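Local coordinates for membrane lipoprotein family protein (Aeropyrum pernix, PDB 4PEV) that binds adenosine and probably serves as the solute-binding lipoprotein of an ABC transporter that takes up nucleosides, at residues N175-A180 against I275-G280; A265-A270 against P290-I295; L84-V89 against T307-V312; L121-L126 against A144-Y149; G204-V209 against S406-L411. All blocks are in the same frame, centred on the assembly; numbering follows the deposited sequence.

Contact 1. Residues N175-A180 against I275-G280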
# COMPACT_ATOMS: atom_id res chain seq x y z
N ASN C 175 10.88 -5.47 19.12
CA ASN C 175 12.02 -5.91 19.91
C ASN C 175 12.57 -4.81 20.82
O ASN C 175 12.79 -5.04 22.02
CB ASN C 175 13.13 -6.38 18.98
CG ASN C 175 14.14 -7.26 19.67
OD1 ASN C 175 13.81 -7.92 20.66
ND2 ASN C 175 15.36 -7.30 19.14
N ASN C 176 12.78 -3.62 20.27
CA ASN C 176 13.27 -2.50 21.09
C ASN C 176 12.28 -2.06 22.14
O ASN C 176 12.67 -1.66 23.24
CB ASN C 176 13.64 -1.29 20.23
CG ASN C 176 14.67 -1.63 19.18
OD1 ASN C 176 15.66 -2.30 19.45
ND2 ASN C 176 14.44 -1.17 17.96
N ILE C 177 10.99 -2.11 21.82
CA ILE C 177 9.98 -1.76 22.81
C ILE C 177 10.02 -2.75 23.96
O ILE C 177 9.91 -2.38 25.13
CB ILE C 177 8.56 -1.70 22.19
CG1 ILE C 177 8.45 -0.46 21.28
CG2 ILE C 177 7.49 -1.66 23.28
CD1 ILE C 177 7.12 -0.35 20.54
N SER C 178 10.21 -4.01 23.64
CA SER C 178 10.21 -5.05 24.65
C SER C 178 11.47 -4.92 25.50
O SER C 178 11.41 -4.98 26.73
CB SER C 178 10.09 -6.44 24.03
OG SER C 178 9.16 -7.19 24.79
N LYS C 179 12.61 -4.71 24.84
CA LYS C 179 13.88 -4.53 25.53
C LYS C 179 13.96 -3.30 26.43
O LYS C 179 14.67 -3.32 27.42
CB LYS C 179 15.01 -4.48 24.52
CG LYS C 179 15.35 -5.84 23.93
CD LYS C 179 16.48 -5.72 22.92
CE LYS C 179 16.84 -7.10 22.36
NZ LYS C 179 18.16 -7.14 21.65
N ALA C 180 13.23 -2.24 26.10
CA ALA C 180 13.28 -1.01 26.88
C ALA C 180 12.24 -0.96 27.98
O ALA C 180 12.35 -0.17 28.90
CB ALA C 180 13.10 0.19 25.98
N ILE C 275 3.60 2.85 24.80
CA ILE C 275 4.56 3.01 23.71
C ILE C 275 4.16 2.13 22.53
O ILE C 275 4.34 0.90 22.59
CB ILE C 275 5.99 2.69 24.18
CG1 ILE C 275 6.45 3.76 25.18
CG2 ILE C 275 6.94 2.62 22.99
CD1 ILE C 275 7.68 3.38 25.98
N ALA C 276 3.64 2.76 21.47
CA ALA C 276 3.21 2.07 20.25
C ALA C 276 3.42 2.93 19.01
O ALA C 276 3.42 4.14 19.08
CB ALA C 276 1.74 1.68 20.35
N PHE C 277 3.57 2.29 17.86
CA PHE C 277 3.85 3.01 16.62
C PHE C 277 3.04 2.48 15.45
O PHE C 277 2.70 1.31 15.42
CB PHE C 277 5.34 2.91 16.29
CG PHE C 277 6.22 3.56 17.31
CD1 PHE C 277 6.47 4.93 17.26
CD2 PHE C 277 6.82 2.82 18.32
CE1 PHE C 277 7.28 5.53 18.20
CE2 PHE C 277 7.63 3.41 19.26
CZ PHE C 277 7.86 4.77 19.20
N SER C 278 2.76 3.36 14.49
CA SER C 278 2.02 2.98 13.30
C SER C 278 2.97 3.03 12.10
O SER C 278 3.99 3.72 12.13
CB SER C 278 0.84 3.93 13.07
OG SER C 278 -0.13 3.85 14.11
N ILE C 279 2.61 2.30 11.06
CA ILE C 279 3.35 2.30 9.80
C ILE C 279 2.40 2.55 8.60
O ILE C 279 1.45 1.80 8.38
CB ILE C 279 4.09 0.96 9.61
CG1 ILE C 279 4.96 0.69 10.86
CG2 ILE C 279 4.88 0.97 8.30
CD1 ILE C 279 5.84 -0.55 10.79
N GLY C 280 2.69 3.62 7.85
CA GLY C 280 1.85 4.05 6.74
C GLY C 280 2.02 3.21 5.50
O GLY C 280 3.00 2.49 5.36

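Contact 2. Residues A265-A270 against P290-I295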
# COMPACT_ATOMS: atom_id res chain seq x y z
N ALA C 265 -6.31 5.02 16.80
CA ALA C 265 -6.27 4.13 17.95
C ALA C 265 -4.89 4.15 18.64
O ALA C 265 -4.81 4.10 19.88
CB ALA C 265 -6.62 2.72 17.52
N VAL C 266 -3.84 4.23 17.82
CA VAL C 266 -2.46 4.26 18.31
C VAL C 266 -2.16 5.63 18.95
O VAL C 266 -1.38 5.70 19.90
CB VAL C 266 -1.45 3.93 17.17
CG1 VAL C 266 0.00 4.00 17.64
CG2 VAL C 266 -1.74 2.56 16.58
N LYS C 267 -2.80 6.70 18.47
CA LYS C 267 -2.67 8.02 19.11
C LYS C 267 -3.20 8.02 20.54
O LYS C 267 -2.57 8.57 21.45
CB LYS C 267 -3.42 9.09 18.33
CG LYS C 267 -2.82 9.44 16.98
CD LYS C 267 -3.09 10.87 16.58
CE LYS C 267 -4.54 11.11 16.20
NZ LYS C 267 -4.95 12.50 16.59
N GLU C 268 -4.36 7.41 20.74
CA GLU C 268 -5.06 7.50 22.01
C GLU C 268 -4.33 6.58 22.97
O GLU C 268 -4.22 6.89 24.14
CB GLU C 268 -6.59 7.24 21.85
CG GLU C 268 -7.11 7.60 20.44
CD GLU C 268 -8.48 8.29 20.31
OE1 GLU C 268 -8.64 9.08 19.33
OE2 GLU C 268 -9.41 8.02 21.12
N ALA C 269 -3.74 5.49 22.47
CA ALA C 269 -2.75 4.70 23.25
C ALA C 269 -1.51 5.52 23.69
O ALA C 269 -1.14 5.50 24.86
CB ALA C 269 -2.32 3.46 22.47
N ALA C 270 -0.88 6.23 22.77
CA ALA C 270 0.28 7.06 23.12
C ALA C 270 -0.11 8.14 24.16
O ALA C 270 0.63 8.44 25.09
CB ALA C 270 0.89 7.69 21.87
N PRO C 290 3.20 12.47 13.37
CA PRO C 290 4.58 11.99 13.22
C PRO C 290 5.19 11.36 14.49
O PRO C 290 6.17 10.61 14.40
CB PRO C 290 5.34 13.26 12.81
CG PRO C 290 4.32 14.36 12.71
CD PRO C 290 3.18 13.93 13.56
N GLN C 291 4.63 11.67 15.65
CA GLN C 291 5.08 11.06 16.89
C GLN C 291 4.87 9.56 16.84
O GLN C 291 5.72 8.80 17.27
CB GLN C 291 4.33 11.65 18.09
CG GLN C 291 4.76 13.05 18.50
CD GLN C 291 3.60 13.91 19.01
OE1 GLN C 291 2.49 13.85 18.47
NE2 GLN C 291 3.86 14.71 20.04
N THR C 292 3.73 9.13 16.30
CA THR C 292 3.40 7.69 16.23
C THR C 292 3.59 7.03 14.84
O THR C 292 3.79 5.82 14.76
CB THR C 292 1.96 7.43 16.74
OG1 THR C 292 1.00 8.08 15.88
CG2 THR C 292 1.81 7.92 18.20
N ILE C 293 3.50 7.81 13.76
CA ILE C 293 3.60 7.24 12.41
C ILE C 293 5.04 7.36 11.99
O ILE C 293 5.47 8.37 11.46
CB ILE C 293 2.65 7.92 11.40
CG1 ILE C 293 1.22 7.84 11.92
CG2 ILE C 293 2.70 7.23 10.04
CD1 ILE C 293 0.22 8.72 11.19
N ILE C 294 5.80 6.30 12.23
CA ILE C 294 7.26 6.38 12.17
C ILE C 294 7.83 6.19 10.76
O ILE C 294 8.92 6.68 10.46
CB ILE C 294 7.87 5.39 13.18
CG1 ILE C 294 9.27 5.81 13.59
CG2 ILE C 294 7.84 3.96 12.65
CD1 ILE C 294 9.94 4.83 14.54
N ILE C 295 7.11 5.49 9.89
CA ILE C 295 7.58 5.19 8.54
C ILE C 295 6.41 4.76 7.67
O ILE C 295 5.35 4.44 8.19
CB ILE C 295 8.66 4.07 8.57
CG1 ILE C 295 9.46 4.05 7.26
CG2 ILE C 295 8.05 2.71 8.84
CD1 ILE C 295 10.91 3.65 7.45

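Contact 3. Residues L84-V89 against T307-V312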
# COMPACT_ATOMS: atom_id res chain seq x y z
N LEU C 84 0.56 17.43 -18.96
CA LEU C 84 0.26 16.99 -20.34
C LEU C 84 -1.00 17.61 -20.94
O LEU C 84 -1.25 17.43 -22.12
CB LEU C 84 0.12 15.47 -20.41
CG LEU C 84 1.18 14.66 -19.65
CD1 LEU C 84 1.00 13.18 -19.91
CD2 LEU C 84 2.58 15.12 -20.02
N GLY C 85 -1.80 18.30 -20.14
CA GLY C 85 -2.95 19.06 -20.65
C GLY C 85 -4.25 18.29 -20.84
O GLY C 85 -5.18 18.80 -21.47
N VAL C 86 -4.35 17.09 -20.26
CA VAL C 86 -5.52 16.23 -20.47
C VAL C 86 -6.69 16.60 -19.54
O VAL C 86 -6.48 17.25 -18.51
CB VAL C 86 -5.16 14.72 -20.33
CG1 VAL C 86 -3.73 14.44 -20.76
CG2 VAL C 86 -5.35 14.21 -18.92
N ASP C 87 -7.91 16.19 -19.92
CA ASP C 87 -9.10 16.33 -19.06
C ASP C 87 -9.28 15.06 -18.28
O ASP C 87 -9.36 13.98 -18.86
CB ASP C 87 -10.38 16.56 -19.86
CG ASP C 87 -10.25 17.68 -20.88
OD1 ASP C 87 -9.41 18.60 -20.68
OD2 ASP C 87 -10.98 17.62 -21.90
N VAL C 88 -9.35 15.18 -16.96
CA VAL C 88 -9.64 14.04 -16.10
C VAL C 88 -11.04 14.18 -15.50
O VAL C 88 -11.44 15.26 -15.08
CB VAL C 88 -8.56 13.90 -15.02
CG1 VAL C 88 -8.92 12.80 -14.04
CG2 VAL C 88 -7.22 13.58 -15.67
N VAL C 89 -11.80 13.09 -15.51
CA VAL C 89 -13.04 12.96 -14.77
C VAL C 89 -12.84 11.82 -13.77
O VAL C 89 -12.36 10.76 -14.15
CB VAL C 89 -14.21 12.58 -15.70
CG1 VAL C 89 -15.47 12.26 -14.89
CG2 VAL C 89 -14.47 13.69 -16.70
N THR C 307 2.02 7.30 -16.02
CA THR C 307 2.65 6.62 -17.13
C THR C 307 1.60 6.14 -18.13
O THR C 307 1.72 6.37 -19.32
CB THR C 307 3.50 5.43 -16.61
OG1 THR C 307 4.62 5.96 -15.89
CG2 THR C 307 3.99 4.55 -17.75
N ALA C 308 0.55 5.49 -17.65
CA ALA C 308 -0.52 5.02 -18.55
C ALA C 308 -1.19 6.15 -19.34
O ALA C 308 -1.61 5.95 -20.48
CB ALA C 308 -1.57 4.25 -17.76
N ILE C 309 -1.32 7.33 -18.73
CA ILE C 309 -1.91 8.48 -19.39
C ILE C 309 -0.94 9.11 -20.39
O ILE C 309 -1.35 9.55 -21.47
CB ILE C 309 -2.33 9.54 -18.38
CG1 ILE C 309 -3.48 9.01 -17.54
CG2 ILE C 309 -2.77 10.82 -19.07
CD1 ILE C 309 -3.77 9.82 -16.30
N LYS C 310 0.34 9.16 -20.02
CA LYS C 310 1.36 9.71 -20.91
C LYS C 310 1.48 8.84 -22.16
O LYS C 310 1.38 9.34 -23.28
CB LYS C 310 2.71 9.80 -20.20
CG LYS C 310 3.66 10.77 -20.86
CD LYS C 310 5.03 10.71 -20.22
CE LYS C 310 5.87 11.90 -20.65
NZ LYS C 310 7.32 11.58 -20.53
N ASP C 311 1.67 7.54 -21.97
CA ASP C 311 1.68 6.58 -23.08
C ASP C 311 0.57 6.91 -24.08
O ASP C 311 0.83 7.03 -25.27
CB ASP C 311 1.54 5.13 -22.57
CG ASP C 311 2.87 4.54 -22.04
OD1 ASP C 311 3.85 5.28 -21.82
OD2 ASP C 311 2.93 3.31 -21.83
N VAL C 312 -0.66 7.09 -23.61
CA VAL C 312 -1.76 7.41 -24.54
C VAL C 312 -1.55 8.74 -25.22
O VAL C 312 -1.76 8.86 -26.42
CB VAL C 312 -3.14 7.41 -23.85
CG1 VAL C 312 -4.22 7.94 -24.80
CG2 VAL C 312 -3.49 6.01 -23.38

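Contact 4. Residues L121-L126 against A144-Y149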
# COMPACT_ATOMS: atom_id res chain seq x y z
N LEU C 121 -10.74 -4.93 -7.56
CA LEU C 121 -12.13 -5.36 -7.76
C LEU C 121 -12.68 -5.11 -9.17
O LEU C 121 -13.73 -5.66 -9.54
CB LEU C 121 -13.07 -4.71 -6.75
CG LEU C 121 -12.82 -4.91 -5.25
CD1 LEU C 121 -13.96 -4.26 -4.47
CD2 LEU C 121 -12.70 -6.38 -4.88
N TRP C 122 -11.98 -4.28 -9.95
CA TRP C 122 -12.30 -4.04 -11.36
C TRP C 122 -11.89 -5.18 -12.31
O TRP C 122 -12.26 -5.17 -13.48
CB TRP C 122 -11.59 -2.76 -11.82
CG TRP C 122 -12.26 -1.51 -11.36
CD1 TRP C 122 -11.74 -0.57 -10.54
CD2 TRP C 122 -13.57 -1.08 -11.71
NE1 TRP C 122 -12.66 0.43 -10.34
CE2 TRP C 122 -13.79 0.15 -11.06
CE3 TRP C 122 -14.59 -1.60 -12.53
CZ2 TRP C 122 -14.98 0.86 -11.18
CZ3 TRP C 122 -15.77 -0.89 -12.67
CH2 TRP C 122 -15.95 0.33 -11.99
N GLN C 123 -11.13 -6.14 -11.82
CA GLN C 123 -10.58 -7.19 -12.66
C GLN C 123 -11.65 -8.10 -13.24
O GLN C 123 -11.60 -8.43 -14.41
CB GLN C 123 -9.61 -8.03 -11.87
CG GLN C 123 -8.67 -8.83 -12.73
CD GLN C 123 -7.98 -9.90 -11.94
OE1 GLN C 123 -7.00 -9.65 -11.24
NE2 GLN C 123 -8.51 -11.10 -12.03
N GLU C 124 -12.59 -8.51 -12.41
CA GLU C 124 -13.71 -9.32 -12.85
C GLU C 124 -14.55 -8.60 -13.91
O GLU C 124 -14.69 -9.12 -15.02
CB GLU C 124 -14.58 -9.71 -11.66
CG GLU C 124 -14.44 -11.15 -11.18
CD GLU C 124 -15.75 -11.90 -11.30
OE1 GLU C 124 -16.13 -12.58 -10.32
OE2 GLU C 124 -16.41 -11.78 -12.37
N PRO C 125 -15.09 -7.40 -13.60
CA PRO C 125 -15.90 -6.72 -14.59
C PRO C 125 -15.17 -6.38 -15.89
O PRO C 125 -15.79 -6.38 -16.94
CB PRO C 125 -16.31 -5.43 -13.88
CG PRO C 125 -16.28 -5.77 -12.45
CD PRO C 125 -15.09 -6.65 -12.33
N LEU C 126 -13.88 -6.09 -15.80
CA LEU C 126 -13.08 -5.73 -16.98
C LEU C 126 -12.86 -6.92 -17.92
O LEU C 126 -12.93 -6.76 -19.14
CB LEU C 126 -11.73 -5.14 -16.58
CG LEU C 126 -10.83 -4.72 -17.73
CD1 LEU C 126 -11.41 -3.51 -18.45
CD2 LEU C 126 -9.46 -4.37 -17.20
N ALA C 144 -4.03 -7.43 -12.60
CA ALA C 144 -3.85 -7.87 -13.97
C ALA C 144 -4.91 -8.88 -14.34
O ALA C 144 -5.34 -9.71 -13.53
CB ALA C 144 -2.47 -8.46 -14.18
N THR C 145 -5.31 -8.79 -15.60
CA THR C 145 -6.45 -9.51 -16.11
C THR C 145 -6.02 -10.98 -16.35
O THR C 145 -4.83 -11.25 -16.52
CB THR C 145 -7.01 -8.74 -17.33
OG1 THR C 145 -8.35 -9.16 -17.58
CG2 THR C 145 -6.13 -8.88 -18.58
N ARG C 146 -6.95 -11.92 -16.29
CA ARG C 146 -6.59 -13.35 -16.43
C ARG C 146 -6.07 -13.67 -17.83
O ARG C 146 -5.08 -14.36 -17.97
CB ARG C 146 -7.79 -14.24 -16.11
CG ARG C 146 -7.44 -15.71 -15.90
CD ARG C 146 -8.46 -16.44 -15.02
NE ARG C 146 -8.71 -15.71 -13.76
CZ ARG C 146 -9.48 -16.16 -12.77
NH1 ARG C 146 -10.08 -17.34 -12.84
NH2 ARG C 146 -9.64 -15.41 -11.69
N GLU C 147 -6.74 -13.14 -18.85
CA GLU C 147 -6.38 -13.32 -20.26
C GLU C 147 -5.48 -12.15 -20.63
O GLU C 147 -5.16 -11.35 -19.77
CB GLU C 147 -7.63 -13.34 -21.15
CG GLU C 147 -8.78 -14.25 -20.67
CD GLU C 147 -9.64 -13.66 -19.53
OE1 GLU C 147 -9.70 -12.42 -19.38
OE2 GLU C 147 -10.26 -14.44 -18.77
N ARG C 148 -5.07 -12.03 -21.89
CA ARG C 148 -4.30 -10.85 -22.31
C ARG C 148 -4.92 -10.21 -23.54
O ARG C 148 -5.05 -10.85 -24.57
CB ARG C 148 -2.85 -11.22 -22.58
CG ARG C 148 -1.95 -10.00 -22.74
CD ARG C 148 -0.55 -10.39 -23.17
NE ARG C 148 0.21 -9.23 -23.63
CZ ARG C 148 1.41 -9.27 -24.21
NH1 ARG C 148 2.03 -10.43 -24.43
NH2 ARG C 148 2.00 -8.14 -24.59
N TYR C 149 -5.29 -8.93 -23.42
CA TYR C 149 -5.96 -8.18 -24.50
C TYR C 149 -5.07 -7.07 -24.97
O TYR C 149 -4.29 -6.54 -24.18
CB TYR C 149 -7.23 -7.52 -23.97
CG TYR C 149 -8.16 -8.45 -23.25
CD1 TYR C 149 -9.18 -9.10 -23.93
CD2 TYR C 149 -8.01 -8.68 -21.89
CE1 TYR C 149 -10.04 -9.96 -23.29
CE2 TYR C 149 -8.87 -9.55 -21.22
CZ TYR C 149 -9.89 -10.19 -21.92
OH TYR C 149 -10.76 -11.05 -21.27

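Contact 5. Residues G204-V209 against S406-L411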
# COMPACT_ATOMS: atom_id res chain seq x y z
N GLY C 204 4.61 -10.94 2.53
CA GLY C 204 5.86 -10.20 2.63
C GLY C 204 6.13 -9.70 4.03
O GLY C 204 7.27 -9.65 4.48
N TYR C 205 5.06 -9.34 4.73
CA TYR C 205 5.17 -8.76 6.06
C TYR C 205 5.61 -9.83 7.04
O TYR C 205 6.51 -9.60 7.83
CB TYR C 205 3.84 -8.12 6.46
CG TYR C 205 3.84 -7.38 7.78
CD1 TYR C 205 4.76 -6.36 8.04
CD2 TYR C 205 2.90 -7.68 8.77
CE1 TYR C 205 4.75 -5.66 9.25
CE2 TYR C 205 2.88 -6.98 9.98
CZ TYR C 205 3.81 -5.98 10.21
OH TYR C 205 3.79 -5.31 11.41
N LEU C 206 4.96 -10.99 6.99
CA LEU C 206 5.33 -12.14 7.82
C LEU C 206 6.72 -12.64 7.49
O LEU C 206 7.52 -12.93 8.38
CB LEU C 206 4.35 -13.29 7.61
CG LEU C 206 4.49 -14.53 8.48
CD1 LEU C 206 4.51 -14.24 9.98
CD2 LEU C 206 3.35 -15.48 8.16
N TYR C 207 7.01 -12.72 6.20
CA TYR C 207 8.34 -13.09 5.77
C TYR C 207 9.35 -12.21 6.47
O TYR C 207 10.29 -12.70 7.06
CB TYR C 207 8.50 -12.95 4.26
CG TYR C 207 9.88 -13.33 3.79
CD1 TYR C 207 10.91 -12.40 3.81
CD2 TYR C 207 10.17 -14.62 3.35
CE1 TYR C 207 12.18 -12.73 3.40
CE2 TYR C 207 11.45 -14.96 2.93
CZ TYR C 207 12.45 -14.01 2.96
OH TYR C 207 13.73 -14.28 2.56
N GLY C 208 9.15 -10.90 6.37
CA GLY C 208 10.09 -9.93 6.93
C GLY C 208 10.26 -10.03 8.43
O GLY C 208 11.34 -9.78 8.94
N VAL C 209 9.21 -10.40 9.14
CA VAL C 209 9.28 -10.55 10.60
C VAL C 209 10.06 -11.81 10.96
O VAL C 209 10.88 -11.78 11.87
CB VAL C 209 7.87 -10.62 11.25
CG1 VAL C 209 7.95 -11.12 12.70
CG2 VAL C 209 7.17 -9.27 11.19
N SER C 406 -1.42 -21.66 2.67
CA SER C 406 -0.39 -22.61 3.11
C SER C 406 1.01 -21.99 3.09
O SER C 406 1.88 -22.44 3.83
CB SER C 406 -0.46 -23.92 2.31
OG SER C 406 -0.54 -23.66 0.92
N ILE C 407 1.25 -20.97 2.28
CA ILE C 407 2.49 -20.19 2.44
C ILE C 407 2.58 -19.57 3.85
O ILE C 407 3.65 -19.54 4.45
CB ILE C 407 2.64 -19.08 1.38
CG1 ILE C 407 2.88 -19.70 -0.00
CG2 ILE C 407 3.79 -18.14 1.74
CD1 ILE C 407 2.92 -18.72 -1.16
N ILE C 408 1.45 -19.11 4.39
CA ILE C 408 1.42 -18.57 5.74
C ILE C 408 1.68 -19.65 6.81
O ILE C 408 2.45 -19.39 7.75
CB ILE C 408 0.08 -17.86 6.02
CG1 ILE C 408 -0.13 -16.70 5.04
CG2 ILE C 408 -0.00 -17.38 7.48
CD1 ILE C 408 1.01 -15.70 5.00
N GLU C 409 1.06 -20.83 6.70
CA GLU C 409 1.36 -21.97 7.60
C GLU C 409 2.87 -22.20 7.70
O GLU C 409 3.42 -22.41 8.79
CB GLU C 409 0.72 -23.27 7.09
CG GLU C 409 -0.73 -23.52 7.49
CD GLU C 409 -1.39 -24.68 6.71
OE1 GLU C 409 -0.76 -25.76 6.53
OE2 GLU C 409 -2.54 -24.50 6.25
N GLU C 410 3.51 -22.15 6.53
CA GLU C 410 4.93 -22.43 6.38
C GLU C 410 5.80 -21.33 6.96
O GLU C 410 6.77 -21.62 7.63
CB GLU C 410 5.29 -22.64 4.90
CG GLU C 410 4.65 -23.86 4.24
CD GLU C 410 4.94 -25.16 4.99
OE1 GLU C 410 6.11 -25.36 5.41
OE2 GLU C 410 4.00 -25.96 5.17
N LEU C 411 5.45 -20.08 6.66
CA LEU C 411 6.14 -18.93 7.26
C LEU C 411 5.95 -18.86 8.78
O LEU C 411 6.89 -18.58 9.51
CB LEU C 411 5.67 -17.63 6.63
CG LEU C 411 6.12 -17.42 5.19
CD1 LEU C 411 5.65 -16.07 4.69
CD2 LEU C 411 7.62 -17.52 5.06

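Contact 1. Residues N175-A180 against I275-G280
I177 enters this contact through its long branch. Its CG1 packs against the CG2 methyl of I275 at 3.8 Å, and the two side chains run past each other in opposite directions, so they meet flank to flank. One atom further out, I177 CD1 settles 3.7 Å from the carbonyl O of I275 and reaches the F277 ring at CD2, 3.9 Å away. That methyl lies in the plane of the ring, at its edge, so the phenyl meets the isoleucine with its rim. The extended chi2 of I177 (176°) carries CD1 that far from its helix. An alanine here removes CG1, CG2 and CD1, and the edge of F277 and the I275 methyl would probably lose the cover that helix 159-181 gives them. In the fold, this is the C-terminal end of helix 159-181 packed against the loop that leads into strand 277-282 and that strand's first residue, in the second α/β lobe of a PnrA-like binding protein. Further out, W372 of helix 358-372 touches both I177 and I275, and its ring meets that of F277 with the planes at about 50°. The carbonyl of I275 is itself held by R249 NH1, and backbone bonds from F277 to R249 and F251 seat the strand against its parallel neighbour, 248-254.

Contact 2. Residues A265-A270 against P290-I295
T292 fits against one side of helix 258-271, touching V266, K267 and A270. That helix is the connection of a β-α-β crossover between the parallel strands 248-254 and 277-282, and T292 stands just ahead of the next parallel strand, 293-299, so the contact joins the entry of that strand to the crossover helix. The apolar touches carry most of it. The CG2 methyl of T292 meets CB of A270 at 3.8 Å, while CG1 of V266, a turn earlier on the helix, comes within 4.1 Å of CB of T292; V266 and T292 pass in opposite directions. Thus a single threonine spans two helix positions four residues apart, its methyl on one and its branch point near the other. V266 also rests on A276, just before the crossover's second strand, and on S278 within it.

The polar side is handled apart from the helix. With chi1 of T292 at 64°, its hydroxyl sits between the backbone N and the carbonyl carbon, and CG2 takes the place anti to the carbonyl carbon. OG1 is hydrogen-bonded to OD2 of D289, so the hydroxyl is engaged within its own loop. Backbone bonds do the rest: S278 pairs with T292 and with I294, which ties the start of strand 293-299 to strand 277-282. K267 adds its aliphatic stem alone. Its amine heads away from T292, and the part that comes near is CG, which stands 4.2 Å from T292 OG1.

Contact 3. Residues L84-V89 against T307-V312
L84, just ahead of G85, lays its CD1 methyl on the backbone of helix 301-313. CD1 is 3.6 Å from CA of K310 and 3.7 Å from CG of the same residue, so the methyl rests where the lysine stem leaves the helix. The two side chains cross at about a right angle. K310 CG stands anti to its own backbone N (chi1 -159°) and the rest of the chain is extended, which takes the ammonium away from the leucine and leaves only the stem in the contact. At G85 the chain leaves helical angles with a positive phi of 86°, and this turns it from the helix toward the sheet.

V86 comes next and points back at the same helix. Its CG1 packs on CG2 of I309 at 4.1 Å, the short branch of that isoleucine doing the touching, with the two side chains set at a slant to each other. L84 and V86 press on consecutive residues of helix 301-313, K310 and I309. The touches are all of carbon on carbon, and no hydrogen bond crosses between the segments.

From D87 onward the chain is strand, the edge of the parallel sheet of the first lobe; D87 shares backbone hydrogen bonds with V55 of strand 54-59 and I53 just before it, V89 with V55 and V57. V86 also leans on V55 and on V313, while helix 301-313 reaches Y155 of strand 152-157 through T307 and A308. The helix lies across one face of this sheet, with the helix 69-84 to strand 87-91 turn packed along its side.

Contact 4. Residues L121-L126 against A144-Y149
A144 meets Q123 through its carbonyl: the glutamine stem passes over it, with CG 3.5 Å from A144 O. Its OE1 also falls close to that oxygen, but both atoms are acceptors, no bond forms, and the modelled spacing is doubtful at this resolution. At T145 the touch is apolar, Q123 CG lying 4.1 Å from T145 CA; CG anti to the backbone N (chi1 -161°) and an extended stem carry the amide out along the loop. R146 follows with a looser approach, the NE2 of Q123 standing at the edge of its guanidinium, 4.5 Å from NH2. The backbone N of R146 is hydrogen-bonded to E127 OE1, which also receives a weak bond from Q123 NE2. An alanine at Q123 would probably leave the A144-T145 backbone without its covering stem and E127 without that weak bond. Y149 OH donates to E147 OE1 at 2.6 Å, from above the carboxylate plane, and T145 OG1 sits at the Y149 ring edge. The loop folds onto helix 123-132, beyond strand 137-141. D142 just before it and D60, bonded to L121 N, bind adenosine: loops after the C-terminal ends of parallel strands typically form the binding site in α/β lobes.

Contact 5. Residues G204-V209 against S406-L411
L206 has its CG anti to the backbone N (chi1 -175°), and this throws the isobutyl group across to helix 401-412, where L411 receives it. L411 keeps CG beside its backbone N (chi1 -70°), so its branches run on toward Y207 while its CB faces L206. The motif is a pair of helices in parallel packing: segments 204-209 and 406-411 run with an angle of 11° between their directions, and the axes of these short segments come within 10.2 Å. Helix 196-214 belongs to the second α/β lobe, which its sheet-side residue Y205 shows by resting on M222 and W224 of strand 222-226, and helix 401-412, from the C-terminal part of the chain, forms a further layer outside it.

L206 makes the closest touches. Its CD2 lies 3.5 Å from CB of L411, and the two leucines slide past each other in opposite directions. The same methyl reaches I408 at CG2, 3.9 Å off, and at CD1, so one leucine methyl is gripped by two residues of the partner helix, one turn apart. The side-chain contacts are apolar and buried. Y207 covers the other end of L411: the ring meets the leucine's CD2 obliquely, its own CD2 being 4.2 Å away, and also forms an edge-to-face pair with F395. Beyond the side chains, the carbonyl O of L411 is hydrogen-bonded to Q210 NE2, one turn further along the first helix. The other methyl of L411 turns to the helix backbone at Y207, with CD1 3.9 Å from Y207 N.

From the N terminus, contact 3 opens first, at 84-89 in the first lobe, and contact 4 opens and closes within that lobe, at 121-126 and 144-149. Contact 1 then opens in the second lobe at 175-180, contact 5 at 204-209 and contact 2 at 265-270. Contact 1 closes at 275-280, crossing both; contact 2 closes at 290-295, inside the span of contact 5. The chain returns to the first lobe and contact 3 closes at 307-312, enclosing contacts 1, 2 and 4. Contact 5, crossing contact 3, closes last at 406-411 and ties C-terminal helix 401-412 to helix 196-214 of the second lobe. Contacts 1 and 2 meet where strands 277-282 and 293-299 lie side by side.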